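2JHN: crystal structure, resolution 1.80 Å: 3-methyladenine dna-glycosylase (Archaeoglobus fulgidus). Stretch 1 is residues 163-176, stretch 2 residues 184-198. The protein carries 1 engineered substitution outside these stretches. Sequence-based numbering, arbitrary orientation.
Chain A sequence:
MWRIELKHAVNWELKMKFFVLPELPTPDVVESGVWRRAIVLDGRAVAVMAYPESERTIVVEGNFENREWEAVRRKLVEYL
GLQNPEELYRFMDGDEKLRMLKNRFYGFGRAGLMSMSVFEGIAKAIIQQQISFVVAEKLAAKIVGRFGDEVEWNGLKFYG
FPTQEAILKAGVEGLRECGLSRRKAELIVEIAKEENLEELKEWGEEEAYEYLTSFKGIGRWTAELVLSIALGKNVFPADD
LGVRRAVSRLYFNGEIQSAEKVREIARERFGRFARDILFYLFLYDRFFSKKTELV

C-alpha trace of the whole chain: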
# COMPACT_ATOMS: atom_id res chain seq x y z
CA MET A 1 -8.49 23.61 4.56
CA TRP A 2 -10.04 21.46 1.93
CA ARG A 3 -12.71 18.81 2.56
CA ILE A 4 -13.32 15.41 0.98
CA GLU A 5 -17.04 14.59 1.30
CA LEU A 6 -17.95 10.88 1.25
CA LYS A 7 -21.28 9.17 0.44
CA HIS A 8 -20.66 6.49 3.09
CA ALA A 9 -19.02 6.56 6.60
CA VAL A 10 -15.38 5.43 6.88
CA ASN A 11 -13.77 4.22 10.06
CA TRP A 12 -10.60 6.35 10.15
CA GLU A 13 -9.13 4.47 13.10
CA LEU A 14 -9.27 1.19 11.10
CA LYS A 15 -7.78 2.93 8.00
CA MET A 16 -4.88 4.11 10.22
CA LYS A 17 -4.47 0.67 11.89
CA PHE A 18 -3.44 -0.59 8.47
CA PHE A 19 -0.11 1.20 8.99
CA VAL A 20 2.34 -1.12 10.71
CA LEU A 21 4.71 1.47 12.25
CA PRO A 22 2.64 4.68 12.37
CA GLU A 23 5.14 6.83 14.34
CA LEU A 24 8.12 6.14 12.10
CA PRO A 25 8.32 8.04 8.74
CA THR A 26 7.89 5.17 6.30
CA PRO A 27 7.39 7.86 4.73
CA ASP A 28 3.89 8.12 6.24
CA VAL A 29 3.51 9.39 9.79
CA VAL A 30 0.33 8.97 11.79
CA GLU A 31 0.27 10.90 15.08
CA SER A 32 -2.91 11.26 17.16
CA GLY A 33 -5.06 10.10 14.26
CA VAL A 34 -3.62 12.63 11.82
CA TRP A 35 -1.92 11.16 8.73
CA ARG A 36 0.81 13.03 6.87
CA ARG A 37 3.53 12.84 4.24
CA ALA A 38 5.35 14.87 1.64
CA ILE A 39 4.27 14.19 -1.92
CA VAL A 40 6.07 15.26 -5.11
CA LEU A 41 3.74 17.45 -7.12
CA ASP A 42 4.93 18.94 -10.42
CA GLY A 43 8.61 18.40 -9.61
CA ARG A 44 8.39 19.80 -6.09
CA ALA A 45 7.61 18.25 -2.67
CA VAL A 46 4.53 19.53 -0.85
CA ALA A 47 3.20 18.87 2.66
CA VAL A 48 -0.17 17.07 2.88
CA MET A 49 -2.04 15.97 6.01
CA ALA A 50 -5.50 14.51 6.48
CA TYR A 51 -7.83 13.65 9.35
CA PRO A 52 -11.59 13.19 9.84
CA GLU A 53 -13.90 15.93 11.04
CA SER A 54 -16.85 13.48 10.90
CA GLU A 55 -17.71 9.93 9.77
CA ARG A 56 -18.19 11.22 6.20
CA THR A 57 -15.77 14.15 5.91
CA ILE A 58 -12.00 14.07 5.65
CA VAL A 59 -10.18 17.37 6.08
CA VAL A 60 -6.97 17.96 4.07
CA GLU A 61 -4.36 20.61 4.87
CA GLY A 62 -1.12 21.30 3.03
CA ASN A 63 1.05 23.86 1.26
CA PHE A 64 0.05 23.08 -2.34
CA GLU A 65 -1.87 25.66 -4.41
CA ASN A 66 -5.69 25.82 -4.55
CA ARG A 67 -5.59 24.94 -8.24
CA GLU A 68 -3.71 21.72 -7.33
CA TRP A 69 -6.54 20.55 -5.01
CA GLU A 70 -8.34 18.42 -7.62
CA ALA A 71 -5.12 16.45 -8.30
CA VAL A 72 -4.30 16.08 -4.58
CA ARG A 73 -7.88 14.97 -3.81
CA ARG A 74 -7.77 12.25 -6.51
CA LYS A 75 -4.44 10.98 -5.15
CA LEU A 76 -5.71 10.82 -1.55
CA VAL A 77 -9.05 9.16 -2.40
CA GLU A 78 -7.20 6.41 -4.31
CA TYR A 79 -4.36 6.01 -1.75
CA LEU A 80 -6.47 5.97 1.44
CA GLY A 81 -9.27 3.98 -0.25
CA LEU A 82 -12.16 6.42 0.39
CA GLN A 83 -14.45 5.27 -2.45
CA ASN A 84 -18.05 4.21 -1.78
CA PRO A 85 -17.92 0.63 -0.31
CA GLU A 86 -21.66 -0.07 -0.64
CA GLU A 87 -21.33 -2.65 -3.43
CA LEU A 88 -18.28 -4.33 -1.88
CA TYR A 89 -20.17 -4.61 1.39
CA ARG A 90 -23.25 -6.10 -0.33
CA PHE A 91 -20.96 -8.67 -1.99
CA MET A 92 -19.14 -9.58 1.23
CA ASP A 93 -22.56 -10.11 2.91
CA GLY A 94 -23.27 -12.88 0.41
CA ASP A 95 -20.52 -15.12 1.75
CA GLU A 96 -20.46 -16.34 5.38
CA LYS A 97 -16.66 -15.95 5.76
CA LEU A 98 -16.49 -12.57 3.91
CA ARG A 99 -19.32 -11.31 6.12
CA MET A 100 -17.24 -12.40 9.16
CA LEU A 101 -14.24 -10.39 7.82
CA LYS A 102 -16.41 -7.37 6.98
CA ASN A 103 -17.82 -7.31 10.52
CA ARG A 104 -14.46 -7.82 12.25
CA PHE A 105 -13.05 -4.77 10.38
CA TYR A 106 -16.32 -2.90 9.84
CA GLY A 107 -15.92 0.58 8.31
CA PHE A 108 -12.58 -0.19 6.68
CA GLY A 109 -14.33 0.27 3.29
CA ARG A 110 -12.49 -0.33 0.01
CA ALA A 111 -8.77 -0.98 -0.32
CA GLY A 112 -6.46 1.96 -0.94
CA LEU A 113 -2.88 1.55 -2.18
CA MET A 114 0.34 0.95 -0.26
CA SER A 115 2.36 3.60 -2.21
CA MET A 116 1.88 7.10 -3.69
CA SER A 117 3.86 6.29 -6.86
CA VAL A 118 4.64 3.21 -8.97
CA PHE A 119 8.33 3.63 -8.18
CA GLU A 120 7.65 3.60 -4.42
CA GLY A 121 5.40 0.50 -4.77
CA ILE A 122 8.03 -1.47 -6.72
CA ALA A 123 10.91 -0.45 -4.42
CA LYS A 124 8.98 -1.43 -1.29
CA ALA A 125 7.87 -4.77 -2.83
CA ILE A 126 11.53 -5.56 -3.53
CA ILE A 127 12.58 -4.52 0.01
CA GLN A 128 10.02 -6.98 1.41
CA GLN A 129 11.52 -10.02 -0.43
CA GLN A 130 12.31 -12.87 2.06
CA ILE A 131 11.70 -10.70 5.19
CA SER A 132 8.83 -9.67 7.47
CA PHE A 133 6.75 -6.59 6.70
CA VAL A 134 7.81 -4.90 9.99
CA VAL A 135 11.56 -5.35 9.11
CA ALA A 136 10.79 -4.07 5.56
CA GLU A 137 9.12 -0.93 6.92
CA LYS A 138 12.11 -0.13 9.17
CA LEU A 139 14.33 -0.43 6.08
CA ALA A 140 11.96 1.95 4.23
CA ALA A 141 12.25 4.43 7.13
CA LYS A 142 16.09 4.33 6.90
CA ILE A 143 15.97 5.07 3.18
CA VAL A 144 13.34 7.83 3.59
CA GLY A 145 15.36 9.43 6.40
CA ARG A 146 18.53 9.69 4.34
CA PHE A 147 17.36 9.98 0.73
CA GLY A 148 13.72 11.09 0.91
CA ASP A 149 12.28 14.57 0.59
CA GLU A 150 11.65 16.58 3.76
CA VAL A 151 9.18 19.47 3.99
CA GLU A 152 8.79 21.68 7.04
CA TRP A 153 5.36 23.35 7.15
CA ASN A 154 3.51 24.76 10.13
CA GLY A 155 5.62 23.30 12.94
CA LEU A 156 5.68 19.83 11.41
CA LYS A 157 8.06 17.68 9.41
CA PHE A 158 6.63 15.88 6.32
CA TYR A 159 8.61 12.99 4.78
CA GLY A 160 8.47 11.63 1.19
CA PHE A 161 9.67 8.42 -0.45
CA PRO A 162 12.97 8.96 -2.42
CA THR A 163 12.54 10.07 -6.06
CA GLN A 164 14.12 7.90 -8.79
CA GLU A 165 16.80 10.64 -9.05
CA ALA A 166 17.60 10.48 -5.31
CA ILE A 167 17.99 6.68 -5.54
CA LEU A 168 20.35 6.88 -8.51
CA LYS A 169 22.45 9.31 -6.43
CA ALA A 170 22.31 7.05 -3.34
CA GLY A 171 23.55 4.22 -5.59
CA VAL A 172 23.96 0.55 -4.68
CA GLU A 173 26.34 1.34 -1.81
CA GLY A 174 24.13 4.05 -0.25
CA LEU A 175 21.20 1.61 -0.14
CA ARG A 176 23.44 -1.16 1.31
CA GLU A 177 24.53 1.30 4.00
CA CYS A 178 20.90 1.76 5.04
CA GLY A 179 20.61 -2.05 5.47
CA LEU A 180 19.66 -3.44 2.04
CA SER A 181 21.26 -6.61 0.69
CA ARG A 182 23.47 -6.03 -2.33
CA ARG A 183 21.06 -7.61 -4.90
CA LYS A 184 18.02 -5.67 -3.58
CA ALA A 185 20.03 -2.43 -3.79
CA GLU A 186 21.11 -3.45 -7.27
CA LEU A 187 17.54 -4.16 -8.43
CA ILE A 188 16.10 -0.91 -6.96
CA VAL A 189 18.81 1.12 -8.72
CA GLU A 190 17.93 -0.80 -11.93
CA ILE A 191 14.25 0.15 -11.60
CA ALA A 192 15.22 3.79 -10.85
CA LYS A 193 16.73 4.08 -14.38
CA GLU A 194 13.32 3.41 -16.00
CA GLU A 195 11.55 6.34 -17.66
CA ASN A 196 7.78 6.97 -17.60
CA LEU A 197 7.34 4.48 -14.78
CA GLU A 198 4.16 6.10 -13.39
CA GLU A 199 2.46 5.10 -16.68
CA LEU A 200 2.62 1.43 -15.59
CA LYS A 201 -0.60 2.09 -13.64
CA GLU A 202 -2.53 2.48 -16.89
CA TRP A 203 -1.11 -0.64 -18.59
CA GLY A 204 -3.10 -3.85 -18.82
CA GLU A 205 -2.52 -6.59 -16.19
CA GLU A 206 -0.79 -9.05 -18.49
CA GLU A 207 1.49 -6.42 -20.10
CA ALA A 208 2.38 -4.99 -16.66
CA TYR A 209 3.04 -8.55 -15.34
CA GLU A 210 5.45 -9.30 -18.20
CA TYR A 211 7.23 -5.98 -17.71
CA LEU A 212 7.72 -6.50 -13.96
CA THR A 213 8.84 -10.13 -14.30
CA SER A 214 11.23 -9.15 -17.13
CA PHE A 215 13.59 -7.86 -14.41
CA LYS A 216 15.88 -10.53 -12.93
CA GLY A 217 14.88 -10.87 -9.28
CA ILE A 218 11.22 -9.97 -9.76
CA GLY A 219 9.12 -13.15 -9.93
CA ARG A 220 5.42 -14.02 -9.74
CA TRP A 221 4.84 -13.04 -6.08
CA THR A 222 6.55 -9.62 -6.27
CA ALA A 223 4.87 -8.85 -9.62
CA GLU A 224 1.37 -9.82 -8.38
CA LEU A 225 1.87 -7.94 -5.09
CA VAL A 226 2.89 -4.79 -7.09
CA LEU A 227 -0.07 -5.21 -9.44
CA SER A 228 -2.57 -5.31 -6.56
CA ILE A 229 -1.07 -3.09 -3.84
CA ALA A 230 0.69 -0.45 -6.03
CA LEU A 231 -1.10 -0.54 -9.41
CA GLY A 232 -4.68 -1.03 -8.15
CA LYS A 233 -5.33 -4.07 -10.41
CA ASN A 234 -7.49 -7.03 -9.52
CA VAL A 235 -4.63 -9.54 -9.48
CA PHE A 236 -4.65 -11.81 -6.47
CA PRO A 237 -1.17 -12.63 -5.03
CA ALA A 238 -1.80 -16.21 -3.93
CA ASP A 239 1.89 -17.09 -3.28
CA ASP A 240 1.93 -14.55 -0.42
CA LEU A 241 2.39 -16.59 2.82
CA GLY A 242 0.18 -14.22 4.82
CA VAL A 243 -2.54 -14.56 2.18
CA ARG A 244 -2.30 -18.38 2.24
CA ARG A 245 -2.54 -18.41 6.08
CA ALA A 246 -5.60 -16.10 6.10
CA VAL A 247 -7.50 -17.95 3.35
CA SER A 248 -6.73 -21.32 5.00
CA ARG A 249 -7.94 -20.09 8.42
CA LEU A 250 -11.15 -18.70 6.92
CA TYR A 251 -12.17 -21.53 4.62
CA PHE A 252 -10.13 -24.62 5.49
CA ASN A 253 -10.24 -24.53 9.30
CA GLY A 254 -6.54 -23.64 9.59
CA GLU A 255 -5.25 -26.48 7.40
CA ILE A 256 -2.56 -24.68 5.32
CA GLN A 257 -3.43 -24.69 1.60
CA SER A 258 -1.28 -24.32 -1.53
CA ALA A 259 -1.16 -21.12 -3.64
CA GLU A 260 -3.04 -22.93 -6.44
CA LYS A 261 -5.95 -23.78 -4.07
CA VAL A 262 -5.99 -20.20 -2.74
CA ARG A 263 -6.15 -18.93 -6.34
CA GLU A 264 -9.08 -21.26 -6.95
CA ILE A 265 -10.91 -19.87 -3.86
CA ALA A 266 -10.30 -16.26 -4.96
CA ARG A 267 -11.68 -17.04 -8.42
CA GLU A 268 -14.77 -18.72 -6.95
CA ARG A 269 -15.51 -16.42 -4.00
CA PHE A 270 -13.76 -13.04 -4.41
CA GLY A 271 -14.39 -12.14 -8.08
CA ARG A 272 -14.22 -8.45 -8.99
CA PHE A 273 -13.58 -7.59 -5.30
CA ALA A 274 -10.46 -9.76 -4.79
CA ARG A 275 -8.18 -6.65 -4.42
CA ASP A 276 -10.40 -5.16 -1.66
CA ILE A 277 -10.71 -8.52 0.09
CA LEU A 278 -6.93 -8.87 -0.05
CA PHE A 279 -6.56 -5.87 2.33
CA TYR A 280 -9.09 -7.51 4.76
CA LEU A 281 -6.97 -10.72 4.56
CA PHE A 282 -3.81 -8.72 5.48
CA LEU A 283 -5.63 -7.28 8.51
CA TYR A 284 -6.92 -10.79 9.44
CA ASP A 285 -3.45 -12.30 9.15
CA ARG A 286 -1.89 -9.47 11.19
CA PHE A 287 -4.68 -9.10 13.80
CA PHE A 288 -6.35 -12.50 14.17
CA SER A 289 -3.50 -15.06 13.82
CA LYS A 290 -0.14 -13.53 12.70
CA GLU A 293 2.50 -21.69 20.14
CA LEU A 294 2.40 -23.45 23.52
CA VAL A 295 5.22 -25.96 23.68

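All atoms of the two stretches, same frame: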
# COMPACT_ATOMS: atom_id res chain seq x y z
N THR A 163 12.81 9.99 -4.63
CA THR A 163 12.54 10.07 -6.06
C THR A 163 13.48 9.10 -6.77
O THR A 163 14.46 8.66 -6.17
CB THR A 163 12.81 11.50 -6.63
OG1 THR A 163 14.17 11.85 -6.38
CG2 THR A 163 11.85 12.55 -6.01
N GLN A 164 13.19 8.76 -8.03
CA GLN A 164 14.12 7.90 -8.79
C GLN A 164 15.51 8.53 -8.86
O GLN A 164 16.51 7.84 -8.68
CB GLN A 164 13.57 7.59 -10.19
CG GLN A 164 12.23 6.84 -10.15
CD GLN A 164 11.67 6.57 -11.51
OE1 GLN A 164 10.48 6.75 -11.75
NE2 GLN A 164 12.53 6.11 -12.44
N GLU A 165 15.55 9.84 -9.04
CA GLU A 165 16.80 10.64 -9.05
C GLU A 165 17.65 10.51 -7.78
O GLU A 165 18.86 10.34 -7.87
CB GLU A 165 16.47 12.11 -9.32
CG GLU A 165 15.99 12.38 -10.74
CD GLU A 165 14.47 12.35 -10.91
OE1 GLU A 165 13.72 11.83 -10.02
OE2 GLU A 165 14.00 12.86 -11.95
N ALA A 166 16.98 10.59 -6.63
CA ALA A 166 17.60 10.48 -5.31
C ALA A 166 18.21 9.10 -5.09
O ALA A 166 19.28 8.97 -4.52
CB ALA A 166 16.58 10.80 -4.20
N ILE A 167 17.51 8.07 -5.58
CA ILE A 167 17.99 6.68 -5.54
C ILE A 167 19.23 6.44 -6.41
O ILE A 167 20.18 5.75 -6.00
CB ILE A 167 16.84 5.69 -5.90
CG1 ILE A 167 15.79 5.72 -4.79
CG2 ILE A 167 17.37 4.26 -6.14
CD1 ILE A 167 16.32 5.33 -3.38
N LEU A 168 19.21 7.00 -7.62
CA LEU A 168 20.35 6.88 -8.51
C LEU A 168 21.59 7.51 -7.86
O LEU A 168 22.69 6.93 -7.91
CB LEU A 168 20.03 7.51 -9.88
CG LEU A 168 19.00 6.72 -10.73
CD1 LEU A 168 18.74 7.46 -12.03
CD2 LEU A 168 19.45 5.28 -11.01
N LYS A 169 21.40 8.65 -7.20
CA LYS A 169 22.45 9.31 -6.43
C LYS A 169 22.91 8.49 -5.22
O LYS A 169 24.11 8.34 -5.00
CB LYS A 169 22.03 10.74 -6.01
CG LYS A 169 23.09 11.48 -5.13
CD LYS A 169 24.48 11.61 -5.82
CE LYS A 169 25.56 12.08 -4.82
NZ LYS A 169 26.96 11.77 -5.25
N ALA A 170 21.97 7.94 -4.45
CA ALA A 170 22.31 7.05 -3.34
C ALA A 170 23.18 5.89 -3.82
O ALA A 170 24.14 5.50 -3.15
CB ALA A 170 21.00 6.49 -2.65
N GLY A 171 22.83 5.35 -4.99
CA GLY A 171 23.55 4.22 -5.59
C GLY A 171 23.41 2.92 -4.83
O GLY A 171 22.80 2.87 -3.76
N VAL A 172 23.97 1.84 -5.38
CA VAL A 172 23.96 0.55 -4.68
C VAL A 172 24.53 0.67 -3.27
O VAL A 172 23.93 0.20 -2.31
CB VAL A 172 24.71 -0.57 -5.48
CG1 VAL A 172 24.97 -1.80 -4.59
CG2 VAL A 172 23.93 -0.95 -6.73
N GLU A 173 25.70 1.30 -3.13
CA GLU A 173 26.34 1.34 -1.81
C GLU A 173 25.58 2.13 -0.76
O GLU A 173 25.60 1.78 0.41
CB GLU A 173 27.79 1.85 -1.91
CG GLU A 173 28.78 0.83 -2.47
CD GLU A 173 28.75 -0.50 -1.71
OE1 GLU A 173 28.75 -0.51 -0.44
OE2 GLU A 173 28.74 -1.55 -2.40
N GLY A 174 24.92 3.21 -1.18
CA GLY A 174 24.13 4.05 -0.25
C GLY A 174 22.94 3.28 0.31
O GLY A 174 22.63 3.37 1.50
N LEU A 175 22.28 2.51 -0.55
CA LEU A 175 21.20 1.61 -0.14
C LEU A 175 21.70 0.49 0.77
O LEU A 175 21.04 0.18 1.76
CB LEU A 175 20.43 1.04 -1.36
CG LEU A 175 19.79 2.07 -2.30
CD1 LEU A 175 18.99 1.37 -3.40
CD2 LEU A 175 18.92 3.09 -1.57
N ARG A 176 22.86 -0.10 0.45
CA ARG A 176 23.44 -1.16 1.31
C ARG A 176 23.75 -0.61 2.69
O ARG A 176 23.55 -1.29 3.68
CB ARG A 176 24.72 -1.77 0.71
CG ARG A 176 24.53 -2.49 -0.63
CD ARG A 176 25.82 -3.15 -1.07
NE ARG A 176 26.20 -4.20 -0.14
CZ ARG A 176 27.41 -4.73 -0.05
NH1 ARG A 176 28.40 -4.30 -0.84
NH2 ARG A 176 27.65 -5.69 0.84
N LYS A 184 19.20 -6.57 -3.74
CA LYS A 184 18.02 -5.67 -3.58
C LYS A 184 18.41 -4.24 -3.99
O LYS A 184 17.76 -3.63 -4.86
CB LYS A 184 17.46 -5.69 -2.14
CG LYS A 184 16.46 -6.83 -1.81
CD LYS A 184 16.05 -6.84 -0.36
CE LYS A 184 15.21 -8.07 -0.03
NZ LYS A 184 14.75 -8.03 1.38
N ALA A 185 19.48 -3.73 -3.40
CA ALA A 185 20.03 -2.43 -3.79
C ALA A 185 20.27 -2.33 -5.28
O ALA A 185 19.90 -1.36 -5.91
CB ALA A 185 21.33 -2.12 -3.00
N GLU A 186 20.87 -3.37 -5.85
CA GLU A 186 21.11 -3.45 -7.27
C GLU A 186 19.83 -3.38 -8.12
O GLU A 186 19.77 -2.68 -9.11
CB GLU A 186 21.88 -4.73 -7.58
CG GLU A 186 23.34 -4.63 -7.25
CD GLU A 186 24.15 -5.80 -7.78
OE1 GLU A 186 23.56 -6.89 -8.00
OE2 GLU A 186 25.38 -5.63 -7.96
N LEU A 187 18.80 -4.12 -7.69
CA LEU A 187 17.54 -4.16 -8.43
C LEU A 187 16.78 -2.81 -8.34
O LEU A 187 16.24 -2.33 -9.34
CB LEU A 187 16.70 -5.33 -7.93
CG LEU A 187 15.41 -5.68 -8.67
CD1 LEU A 187 15.64 -5.85 -10.17
CD2 LEU A 187 14.77 -6.92 -8.04
N ILE A 188 16.75 -2.22 -7.15
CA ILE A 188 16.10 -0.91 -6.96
C ILE A 188 16.77 0.16 -7.83
O ILE A 188 16.10 0.93 -8.51
CB ILE A 188 16.00 -0.54 -5.46
CG1 ILE A 188 15.03 -1.52 -4.76
CG2 ILE A 188 15.58 0.95 -5.29
CD1 ILE A 188 14.99 -1.43 -3.26
N VAL A 189 18.10 0.18 -7.85
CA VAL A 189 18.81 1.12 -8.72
C VAL A 189 18.43 0.87 -10.19
O VAL A 189 18.13 1.80 -10.94
CB VAL A 189 20.34 1.09 -8.46
CG1 VAL A 189 21.09 1.87 -9.54
CG2 VAL A 189 20.65 1.66 -7.07
N GLU A 190 18.36 -0.40 -10.58
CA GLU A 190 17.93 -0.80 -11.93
C GLU A 190 16.55 -0.22 -12.31
O GLU A 190 16.38 0.40 -13.37
CB GLU A 190 17.93 -2.33 -12.03
CG GLU A 190 17.93 -2.88 -13.44
CD GLU A 190 17.91 -4.42 -13.52
OE1 GLU A 190 18.36 -5.12 -12.58
OE2 GLU A 190 17.45 -4.93 -14.58
N ILE A 191 15.59 -0.38 -11.41
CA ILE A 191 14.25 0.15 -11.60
C ILE A 191 14.27 1.68 -11.68
O ILE A 191 13.55 2.28 -12.49
CB ILE A 191 13.30 -0.37 -10.48
CG1 ILE A 191 13.15 -1.92 -10.54
CG2 ILE A 191 11.97 0.38 -10.50
CD1 ILE A 191 12.36 -2.44 -11.71
N ALA A 192 15.11 2.32 -10.86
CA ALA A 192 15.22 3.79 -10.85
C ALA A 192 15.62 4.42 -12.21
O ALA A 192 15.25 5.57 -12.53
CB ALA A 192 16.19 4.26 -9.73
N LYS A 193 16.36 3.66 -13.00
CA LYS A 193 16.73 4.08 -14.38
C LYS A 193 15.58 4.13 -15.39
O LYS A 193 15.71 4.70 -16.48
CB LYS A 193 17.85 3.16 -14.90
CG LYS A 193 19.16 3.34 -14.17
CD LYS A 193 20.20 2.33 -14.64
CE LYS A 193 21.47 2.44 -13.82
NZ LYS A 193 22.49 1.46 -14.29
N GLU A 194 14.44 3.51 -15.06
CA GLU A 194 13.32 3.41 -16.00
C GLU A 194 12.58 4.74 -16.14
O GLU A 194 12.27 5.40 -15.15
CB GLU A 194 12.34 2.30 -15.57
CG GLU A 194 12.95 0.91 -15.57
CD GLU A 194 13.13 0.37 -16.99
OE1 GLU A 194 12.13 0.10 -17.68
OE2 GLU A 194 14.28 0.26 -17.43
N GLU A 195 12.32 5.13 -17.38
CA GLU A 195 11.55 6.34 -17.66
C GLU A 195 10.07 6.02 -17.71
O GLU A 195 9.69 4.88 -17.96
CB GLU A 195 11.98 6.94 -19.00
CG GLU A 195 13.33 7.61 -18.95
CD GLU A 195 13.23 9.06 -18.57
OE1 GLU A 195 12.12 9.52 -18.19
OE2 GLU A 195 14.26 9.76 -18.65
N ASN A 196 9.25 7.05 -17.47
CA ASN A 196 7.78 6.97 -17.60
C ASN A 196 7.14 5.89 -16.73
O ASN A 196 6.10 5.32 -17.06
CB ASN A 196 7.38 6.82 -19.08
CG ASN A 196 7.96 7.93 -19.96
OD1 ASN A 196 7.77 9.11 -19.67
ND2 ASN A 196 8.65 7.55 -21.03
N LEU A 197 7.79 5.58 -15.61
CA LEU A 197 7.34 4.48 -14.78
C LEU A 197 5.92 4.67 -14.20
O LEU A 197 5.15 3.70 -14.09
CB LEU A 197 8.42 4.21 -13.70
CG LEU A 197 8.48 2.94 -12.89
CD1 LEU A 197 8.52 1.67 -13.76
CD2 LEU A 197 9.70 3.04 -12.00
N GLU A 198 5.51 5.91 -13.91
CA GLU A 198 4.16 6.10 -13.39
C GLU A 198 3.08 5.62 -14.38
O GLU A 198 1.98 5.26 -13.99
CB GLU A 198 3.92 7.57 -12.99
CG GLU A 198 2.64 7.80 -12.14
CD GLU A 198 2.68 7.14 -10.74
OE1 GLU A 198 3.78 6.78 -10.24
OE2 GLU A 198 1.57 7.01 -10.15
O HOH W 1 9.87 7.31 -14.24

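What holds the centre of this contact together? Two helices, 164-176 and the one running through 184-192, lie almost antiparallel, their directions 171° apart and their axes approaching to 8.4 Å. Val189 of the second helix fits as a knob into a hole on the first, its side chain seated among Leu168, Gly171, Val172 and Leu175. Its CG2 does much of the touching: it lies 3.7 Å from the backbone N of Val172, 3.8 Å from C of Gly171 and 4.0 Å from CD1 of Leu175. Of the side-chain atoms of Val189, CG1 comes closest to Leu168, 4.1 Å from its CD2; the carbonyl O of Val189 is nearer still, 3.7 Å from Leu168 CD2. Val189 meets the backbone of Gly171, whose phi of 68°, a value that favours glycine, comes where the helix kinks, the N atoms of Val172 and Glu173 having no bond to the turn before.

How do the helices come so close on either side of that knob? Alanines of the second helix point toward the first at both ends of the pairing. The CB of Ala185 packs 3.7 Å from CB of Leu175 and 3.6 Å from the carbonyl O of Val172, and the CA atoms of Val172 and Ala185 are only 5.0 Å apart. The methyl of Ala185 touches both backbone and side chains, its CB also lying 4.0 Å from Val172 CG1. At the other end, Ala192 CB touches Ile167 CG2 at 3.8 Å and Leu168 CD2 at 3.6 Å. Between these alanines, Ile188 adds a deeper layer: its CG2 is 3.9 Å from both CG2 of Ile167 and CD1 of Leu175, joining residues two helical turns apart on the facing helix.

Where does the apolar packing give way to more exposed chains? Leu168 starts sideways, but its end comes nearer, and its CD2 reaches CG of Lys193 at 3.7 Å. That contact uses the aliphatic part of the lysine, whose CA-to-CB bond points away. Val172 does something similar further along, with CG2 3.8 Å from CG of Glu186. In both cases methylene groups extend the apolar surface beneath a charged end.

What forms the polar edge? Gln164, in the first turn of its helix, points toward the second stretch and donates from NE2 to two carbonyls, Ala192 O and Glu194 O, each at 2.8 Å. Both hydrogens of one amide group are thus used to bind the chain as it leaves the helix. The other half of the amide is engaged through water 1, which donates to Gln164 OE1 at 2.6 Å and to Glu194 O at 3.2 Å, while its oxygen accepts from Leu197 N at 3.0 Å. The water therefore carries the link onward to the 3-10 segment, where Leu197 CD2 also packs 3.8 Å from Gln164 OE1. Just before Gln164, Thr163 caps the helix, its OG1 accepting from Ala166 N at 3.1 Å.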